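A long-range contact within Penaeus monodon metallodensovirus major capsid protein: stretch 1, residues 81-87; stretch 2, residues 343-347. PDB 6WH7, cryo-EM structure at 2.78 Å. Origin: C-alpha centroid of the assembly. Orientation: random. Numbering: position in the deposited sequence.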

ATOM      1  N   ILE A  81     -24.613  25.525 -95.966  1.00 15.83           N
ATOM      2  CA  ILE A  81     -23.512  26.477 -95.902  1.00 15.83           C
ATOM      3  C   ILE A  81     -22.248  25.729 -95.528  1.00 15.83           C
ATOM      4  O   ILE A  81     -22.232  24.960 -94.565  1.00 15.83           O
ATOM      5  CB  ILE A  81     -23.797  27.597 -94.891  1.00 16.30           C
ATOM      6  CG1 ILE A  81     -24.967  28.449 -95.346  1.00 16.30           C
ATOM      7  CG2 ILE A  81     -22.581  28.470 -94.718  1.00 16.30           C
ATOM      8  CD1 ILE A  81     -24.690  29.172 -96.608  1.00 16.30           C
ATOM      9  N   VAL A  82     -21.188  25.955 -96.285  1.00 14.97           N
ATOM     10  CA  VAL A  82     -19.906  25.306 -96.061  1.00 14.97           C
ATOM     11  C   VAL A  82     -19.045  26.261 -95.256  1.00 14.97           C
ATOM     12  O   VAL A  82     -18.734  27.361 -95.720  1.00 14.97           O
ATOM     13  CB  VAL A  82     -19.237  24.939 -97.390  1.00 14.99           C
ATOM     14  CG1 VAL A  82     -17.910  24.275 -97.148  1.00 14.99           C
ATOM     15  CG2 VAL A  82     -20.151  24.056 -98.195  1.00 14.99           C
ATOM     16  N   ILE A  83     -18.673  25.861 -94.048  1.00 13.51           N
ATOM     17  CA  ILE A  83     -17.853  26.726 -93.211  1.00 13.51           C
ATOM     18  C   ILE A  83     -16.411  26.528 -93.652  1.00 13.51           C
ATOM     19  O   ILE A  83     -15.834  25.465 -93.397  1.00 13.51           O
ATOM     20  CB  ILE A  83     -18.020  26.402 -91.720  1.00 12.94           C
ATOM     21  CG1 ILE A  83     -19.496  26.299 -91.352  1.00 12.94           C
ATOM     22  CG2 ILE A  83     -17.360  27.458 -90.877  1.00 12.94           C
ATOM     23  CD1 ILE A  83     -20.274  27.493 -91.676  1.00 12.94           C
ATOM     24  N   PRO A  84     -15.784  27.502 -94.287  1.00 13.21           N
ATOM     25  CA  PRO A  84     -14.402  27.337 -94.750  1.00 13.21           C
ATOM     26  C   PRO A  84     -13.418  27.459 -93.594  1.00 13.21           C
ATOM     27  O   PRO A  84     -12.443  28.205 -93.662  1.00 13.21           O
ATOM     28  CB  PRO A  84     -14.245  28.476 -95.755  1.00 13.79           C
ATOM     29  CG  PRO A  84     -15.126  29.517 -95.238  1.00 13.79           C
ATOM     30  CD  PRO A  84     -16.290  28.847 -94.590  1.00 13.79           C
ATOM     31  N   TRP A  85     -13.674  26.719 -92.529  1.00 12.30           N
ATOM     32  CA  TRP A  85     -12.926  26.882 -91.298  1.00 12.30           C
ATOM     33  C   TRP A  85     -11.624  26.115 -91.337  1.00 12.30           C
ATOM     34  O   TRP A  85     -10.860  26.167 -90.375  1.00 12.30           O
ATOM     35  CB  TRP A  85     -13.771  26.410 -90.122  1.00 11.50           C
ATOM     36  CG  TRP A  85     -13.756  24.936 -89.944  1.00 11.50           C
ATOM     37  CD1 TRP A  85     -14.270  24.003 -90.779  1.00 11.50           C
ATOM     38  CD2 TRP A  85     -13.285  24.232 -88.796  1.00 11.50           C
ATOM     39  NE1 TRP A  85     -14.076  22.748 -90.262  1.00 11.50           N
ATOM     40  CE2 TRP A  85     -13.484  22.869 -89.034  1.00 11.50           C
ATOM     41  CE3 TRP A  85     -12.687  24.624 -87.596  1.00 11.50           C
ATOM     42  CZ2 TRP A  85     -13.114  21.899 -88.119  1.00 11.50           C
ATOM     43  CZ3 TRP A  85     -12.325  23.664 -86.694  1.00 11.50           C
ATOM     44  CH2 TRP A  85     -12.536  22.314 -86.958  1.00 11.50           C
ATOM     45  N   ASN A  86     -11.373  25.377 -92.410  1.00 13.13           N
ATOM     46  CA  ASN A  86     -10.101  24.717 -92.612  1.00 13.13           C
ATOM     47  C   ASN A  86      -9.147  25.527 -93.469  1.00 13.13           C
ATOM     48  O   ASN A  86      -8.056  25.051 -93.772  1.00 13.13           O
ATOM     49  CB  ASN A  86     -10.301  23.317 -93.196  1.00 13.55           C
ATOM     50  CG  ASN A  86     -11.065  23.319 -94.483  1.00 13.55           C
ATOM     51  OD1 ASN A  86     -11.757  24.276 -94.807  1.00 13.55           O
ATOM     52  ND2 ASN A  86     -10.937  22.243 -95.239  1.00 13.55           N
ATOM     53  N   VAL A  87      -9.521  26.740 -93.840  1.00 13.49           N
ATOM     54  CA  VAL A  87      -8.702  27.602 -94.673  1.00 13.49           C
ATOM     55  C   VAL A  87      -7.995  28.604 -93.773  1.00 13.49           C
ATOM     56  O   VAL A  87      -8.621  29.199 -92.891  1.00 13.49           O
ATOM     57  CB  VAL A  87      -9.562  28.314 -95.728  1.00 13.49           C
ATOM     58  CG1 VAL A  87      -8.716  29.186 -96.614  1.00 13.49           C
ATOM     59  CG2 VAL A  87     -10.332  27.304 -96.528  1.00 13.49           C
ATOM     60  N   ASN A 343     -13.413  24.400-105.075  1.00 17.60           N
ATOM     61  CA  ASN A 343     -13.984  23.400-104.193  1.00 17.60           C
ATOM     62  C   ASN A 343     -13.275  23.507-102.857  1.00 17.60           C
ATOM     63  O   ASN A 343     -12.201  24.100-102.754  1.00 17.60           O
ATOM     64  CB  ASN A 343     -13.874  21.995-104.796  1.00 18.18           C
ATOM     65  CG  ASN A 343     -12.448  21.588-105.099  1.00 18.18           C
ATOM     66  OD1 ASN A 343     -11.531  21.835-104.324  1.00 18.18           O
ATOM     67  ND2 ASN A 343     -12.249  20.996-106.264  1.00 18.18           N
ATOM     68  N   ILE A 344     -13.896  22.943-101.830  1.00 16.19           N
ATOM     69  CA  ILE A 344     -13.301  22.881-100.506  1.00 16.19           C
ATOM     70  C   ILE A 344     -13.190  21.420-100.111  1.00 16.19           C
ATOM     71  O   ILE A 344     -14.186  20.690-100.116  1.00 16.19           O
ATOM     72  CB  ILE A 344     -14.103  23.680 -99.469  1.00 15.66           C
ATOM     73  CG1 ILE A 344     -14.018  25.171 -99.775  1.00 15.66           C
ATOM     74  CG2 ILE A 344     -13.569  23.428 -98.090  1.00 15.66           C
ATOM     75  CD1 ILE A 344     -14.923  26.015 -98.928  1.00 15.66           C
ATOM     76  N   GLN A 345     -11.979  21.000 -99.792  1.00 15.20           N
ATOM     77  CA  GLN A 345     -11.676  19.678 -99.280  1.00 15.20           C
ATOM     78  C   GLN A 345     -11.651  19.739 -97.764  1.00 15.20           C
ATOM     79  O   GLN A 345     -11.249  20.746 -97.185  1.00 15.20           O
ATOM     80  CB  GLN A 345     -10.325  19.218 -99.804  1.00 16.63           C
ATOM     81  CG  GLN A 345     -10.275  19.092-101.292  1.00 16.63           C
ATOM     82  CD  GLN A 345      -8.872  18.908-101.791  1.00 16.63           C
ATOM     83  OE1 GLN A 345      -7.916  19.329-101.146  1.00 16.63           O
ATOM     84  NE2 GLN A 345      -8.734  18.275-102.946  1.00 16.63           N
ATOM     85  N   PHE A 346     -12.094  18.667 -97.111  1.00 15.23           N
ATOM     86  CA  PHE A 346     -12.087  18.658 -95.651  1.00 15.23           C
ATOM     87  C   PHE A 346     -11.170  17.591 -95.070  1.00 15.23           C
ATOM     88  O   PHE A 346     -10.138  17.946 -94.499  1.00 15.23           O
ATOM     89  CB  PHE A 346     -13.506  18.571 -95.105  1.00 13.93           C
ATOM     90  CG  PHE A 346     -14.260  19.845 -95.267  1.00 13.93           C
ATOM     91  CD1 PHE A 346     -13.964  20.926 -94.465  1.00 13.93           C
ATOM     92  CD2 PHE A 346     -15.253  19.971 -96.206  1.00 13.93           C
ATOM     93  CE1 PHE A 346     -14.638  22.101 -94.601  1.00 13.93           C
ATOM     94  CE2 PHE A 346     -15.932  21.150 -96.339  1.00 13.93           C
ATOM     95  CZ  PHE A 346     -15.623  22.212 -95.533  1.00 13.93           C
ATOM     96  N   GLY A 347     -11.493  16.313 -95.169  1.00 14.23           N
ATOM     97  CA  GLY A 347     -10.559  15.340 -94.667  1.00 14.23           C
ATOM     98  C   GLY A 347     -10.382  15.387 -93.163  1.00 14.23           C
ATOM     99  O   GLY A 347      -9.334  15.790 -92.663  1.00 14.23           O
TER

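Val-82 lies at the apolar centre of this contact, which joins residues at least 258 positions apart in one chain. Its CA-to-CB bond points toward the second stretch, and with chi1 at t its CG1 meets two side chains: Val-82 CG1 is 3.5 Å from CZ of Phe-346 and 3.9 Å from CD1 of Ile-344. At the next residue, Ile-83, the CA-to-CB bond points away, in the alternation usual for extended chain. The CA-to-CB bond of Ile-344 points toward the first stretch, and its chi1 m, chi2 t conformation extends Ile-344 CD1 far enough to touch Pro-84 as well, at 4.1 Å from Pro-84 CB. The CA-to-CB bond of Phe-346 points sideways, but its ring comes nearer, and Phe-346 as a whole has the largest area covered by the other stretch. Both Val-82 CG1 and the carbonyl oxygen of Ile-83 lie at the edge of this ring, near its plane; Ile-83 O is 3.8 Å from Phe-346 CE1. Ile-83 O also accepts a weak backbone hydrogen bond from Trp-85 N (2.6 Å). The indole of Trp-85 approaches obliquely, Trp-85 CD1 lying 4.3 Å from Phe-346 CE1, a marginal contact rather than a stack, while its NE1 is hydrogen-bonded elsewhere in the structure.

Pro-84 to Val-87 form a type I turn, closed by a 3.3 Å hydrogen bond from Val-87 N to Pro-84 O. Within this turn, the CA-to-CB bond of Asn-86 points toward the second stretch, and its side chain provides the polar edge. Asn-86 ND2 donates the sole hydrogen bond between the stretches, to Gln-345 O; at 2.5 Å it is very short, and its 121° N-H...acceptor angle is far from linear. The Asn-86 amide also packs against apolar neighbours, with Asn-86 ND2 3.4 Å from Phe-346 CD1 and Asn-86 OD1 3.8 Å from Ile-344 CG2.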